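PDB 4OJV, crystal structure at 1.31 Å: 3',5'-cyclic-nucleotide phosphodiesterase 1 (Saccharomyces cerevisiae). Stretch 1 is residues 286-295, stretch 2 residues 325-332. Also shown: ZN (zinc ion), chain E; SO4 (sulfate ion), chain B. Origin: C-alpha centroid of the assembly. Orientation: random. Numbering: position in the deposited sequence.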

# COMPACT_ATOMS: atom_id res chain seq x y z
N SER A 286 23.96 12.75 6.69
CA SER A 286 22.96 13.76 7.07
C SER A 286 21.56 13.64 6.45
O SER A 286 20.72 12.89 6.95
CB SER A 286 23.53 15.18 6.87
OG SER A 286 24.55 15.46 7.82
N LYS A 287 21.33 14.39 5.36
CA LYS A 287 20.02 14.49 4.71
C LYS A 287 18.88 14.82 5.69
O LYS A 287 18.07 13.95 6.03
CB LYS A 287 19.70 13.23 3.89
CG LYS A 287 20.45 13.12 2.58
CD LYS A 287 19.96 11.95 1.75
CE LYS A 287 20.59 11.95 0.36
NZ LYS A 287 20.03 10.87 -0.51
N PRO A 288 18.80 16.10 6.13
CA PRO A 288 17.83 16.53 7.16
C PRO A 288 16.37 16.25 6.78
O PRO A 288 15.59 15.85 7.65
CB PRO A 288 18.07 18.04 7.25
CG PRO A 288 19.46 18.24 6.75
CD PRO A 288 19.61 17.23 5.65
N GLU A 289 16.03 16.43 5.51
CA GLU A 289 14.67 16.25 5.00
C GLU A 289 14.12 14.84 5.23
O GLU A 289 12.93 14.66 5.45
CB GLU A 289 14.60 16.59 3.50
CG GLU A 289 14.70 18.07 3.17
CD GLU A 289 16.10 18.63 3.34
OE1 GLU A 289 17.08 17.86 3.25
OE2 GLU A 289 16.23 19.86 3.55
N GLN A 290 15.01 13.84 5.17
CA GLN A 290 14.61 12.45 5.37
C GLN A 290 14.62 12.04 6.84
O GLN A 290 13.93 11.10 7.24
CB GLN A 290 15.52 11.52 4.55
CG GLN A 290 14.84 10.24 4.09
CD GLN A 290 15.72 9.38 3.21
OE1 GLN A 290 16.94 9.54 3.16
NE2 GLN A 290 15.10 8.44 2.49
N LEU A 291 15.40 12.76 7.65
CA LEU A 291 15.57 12.43 9.06
C LEU A 291 14.52 13.04 10.00
O LEU A 291 14.29 12.50 11.09
CB LEU A 291 16.99 12.78 9.52
CG LEU A 291 17.43 12.44 10.95
CD1 LEU A 291 17.33 10.95 11.24
CD2 LEU A 291 18.85 12.94 11.19
N TYR A 292 13.90 14.14 9.60
CA TYR A 292 12.89 14.80 10.44
C TYR A 292 11.85 13.82 10.98
O TYR A 292 11.22 13.08 10.22
CB TYR A 292 12.17 15.93 9.69
CG TYR A 292 13.03 17.13 9.33
CD1 TYR A 292 13.03 17.65 8.04
CD2 TYR A 292 13.84 17.75 10.29
CE1 TYR A 292 13.81 18.74 7.70
CE2 TYR A 292 14.63 18.85 9.96
CZ TYR A 292 14.61 19.34 8.67
OH TYR A 292 15.38 20.43 8.33
N GLY A 293 11.70 13.81 12.31
CA GLY A 293 10.75 12.94 13.00
C GLY A 293 11.22 11.51 13.24
O GLY A 293 10.46 10.69 13.75
N HIS A 294 12.49 11.24 12.92
CA HIS A 294 13.03 9.88 12.93
C HIS A 294 14.35 9.78 13.65
O HIS A 294 14.89 10.79 14.12
CB HIS A 294 13.18 9.37 11.50
CG HIS A 294 11.86 9.17 10.80
ND1 HIS A 294 10.94 8.28 11.23
CD2 HIS A 294 11.31 9.79 9.68
CE1 HIS A 294 9.87 8.31 10.41
NE2 HIS A 294 10.10 9.24 9.47
N LEU A 295 14.88 8.56 13.71
CA LEU A 295 16.19 8.30 14.28
C LEU A 295 17.24 8.00 13.22
O LEU A 295 16.94 7.48 12.14
CB LEU A 295 16.13 7.13 15.27
CG LEU A 295 15.21 7.26 16.49
CD1 LEU A 295 15.24 5.98 17.31
CD2 LEU A 295 15.58 8.45 17.36
ZN ZN E . 6.36 5.58 9.27
S SO4 B . 7.30 8.65 7.99
O1 SO4 B . 6.19 8.73 7.00
O2 SO4 B . 8.49 9.35 7.45
O3 SO4 B . 6.88 9.25 9.30
O4 SO4 B . 7.61 7.20 8.15
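Stretch 2, residues 325-332: THVKSTPA

The firmest direct link between the two stretches is a hydrogen bond from Q290 NE2 to the backbone carbonyl S329 O, 2.8 Å long. Q290, in the short helix 288-291, points its CA-to-CB bond toward stretch 2, and with chi1 and chi2 both t its extended side chain carries the amide to a carbonyl. An amide suits this place because its NH2 can serve a backbone acceptor without bringing in charge.

At the other end the sulfate, probably from the crystallisation liquor, joins the stretches indirectly. H294 NE2 donates to SO4 O2 at 2.6 Å, and K328 NZ, at the tip of a long flexible chain, donates to the same oxygen at 2.8 Å, so an imidazole and an ammonium group converge on one anion. H326 NE2 binds the zinc ion at 2.1 Å, and SO4 O4 is also a zinc ligand, at 2.3 Å, which ties the anion to the metal. A weak hydrogen bond runs from K287 NZ to T330 OG1 at 3.4 Å; the lysine, at the N-cap position, has a chain long enough to reach across with chi2, chi3 and chi4 all t.

Stretch 2 is loop from S329 to A332 and runs antiparallel in register to stretch 1: H294 lies nearest H326 (CA to CA 9.5 Å), and Q290 nearest K328 (CA to CA 8.4 Å). These separations leave side chains to fill the gap. A type II turn from L291 to H294, with G293 at phi 82°, a value that favours glycine, brings H294 round toward H326. Their rings meet obliquely, H294 CE1 lying 3.5 Å from H326 CE1. The aliphatic part of K328 adds packing: its CE is 3.5 Å from H294 NE2, and its CB is 3.7 Å from Q290 NE2. At the outer end, P331 CD approaches K287 NZ at 3.9 Å.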

# COMPACT_ATOMS: atom_id res chain seq x y z
N THR A 325 13.76 -1.40 12.68
CA THR A 325 12.64 -1.35 11.75
C THR A 325 12.64 -0.05 10.95
O THR A 325 13.41 0.87 11.22
CB THR A 325 11.32 -1.43 12.55
OG1 THR A 325 11.22 -0.27 13.37
CG2 THR A 325 11.30 -2.70 13.41
N HIS A 326 11.75 0.01 9.96
CA HIS A 326 11.39 1.28 9.31
C HIS A 326 12.55 1.94 8.63
O HIS A 326 12.63 3.16 8.55
CB HIS A 326 10.75 2.22 10.35
CG HIS A 326 9.87 3.30 9.76
ND1 HIS A 326 10.35 4.49 9.35
CD2 HIS A 326 8.49 3.36 9.60
CE1 HIS A 326 9.34 5.25 8.90
NE2 HIS A 326 8.20 4.57 9.07
N VAL A 327 13.48 1.15 8.10
CA VAL A 327 14.58 1.73 7.34
C VAL A 327 14.04 2.24 6.00
O VAL A 327 13.31 1.54 5.30
CB VAL A 327 15.74 0.73 7.14
CG1 VAL A 327 16.84 1.34 6.27
CG2 VAL A 327 16.31 0.32 8.49
N LYS A 328 14.41 3.47 5.66
CA LYS A 328 13.96 4.08 4.42
C LYS A 328 14.85 3.71 3.25
O LYS A 328 16.06 3.48 3.41
CB LYS A 328 13.92 5.60 4.59
CG LYS A 328 12.79 6.05 5.50
CD LYS A 328 12.73 7.57 5.65
CE LYS A 328 11.56 8.03 6.51
NZ LYS A 328 10.20 7.75 5.95
N SER A 329 14.27 3.66 2.05
CA SER A 329 15.10 3.61 0.84
C SER A 329 15.83 4.93 0.67
O SER A 329 15.41 5.98 1.19
CB SER A 329 14.28 3.37 -0.42
OG SER A 329 13.58 2.15 -0.38
N THR A 330 16.92 4.89 -0.07
CA THR A 330 17.68 6.07 -0.39
C THR A 330 18.38 5.75 -1.70
O THR A 330 18.66 4.58 -1.97
CB THR A 330 18.67 6.43 0.75
OG1 THR A 330 19.41 7.60 0.39
CG2 THR A 330 19.64 5.29 1.04
N PRO A 331 18.63 6.76 -2.54
CA PRO A 331 19.32 6.48 -3.81
C PRO A 331 20.85 6.38 -3.62
O PRO A 331 21.61 7.14 -4.22
CB PRO A 331 18.93 7.66 -4.70
CG PRO A 331 18.65 8.77 -3.74
CD PRO A 331 18.10 8.14 -2.49
N ALA A 332 21.26 5.43 -2.77
CA ALA A 332 22.65 5.22 -2.39
C ALA A 332 23.20 3.97 -3.05
O ALA A 332 22.45 3.13 -3.55
CB ALA A 332 22.77 5.11 -0.88
O HOH W 1 5.14 7.18 9.20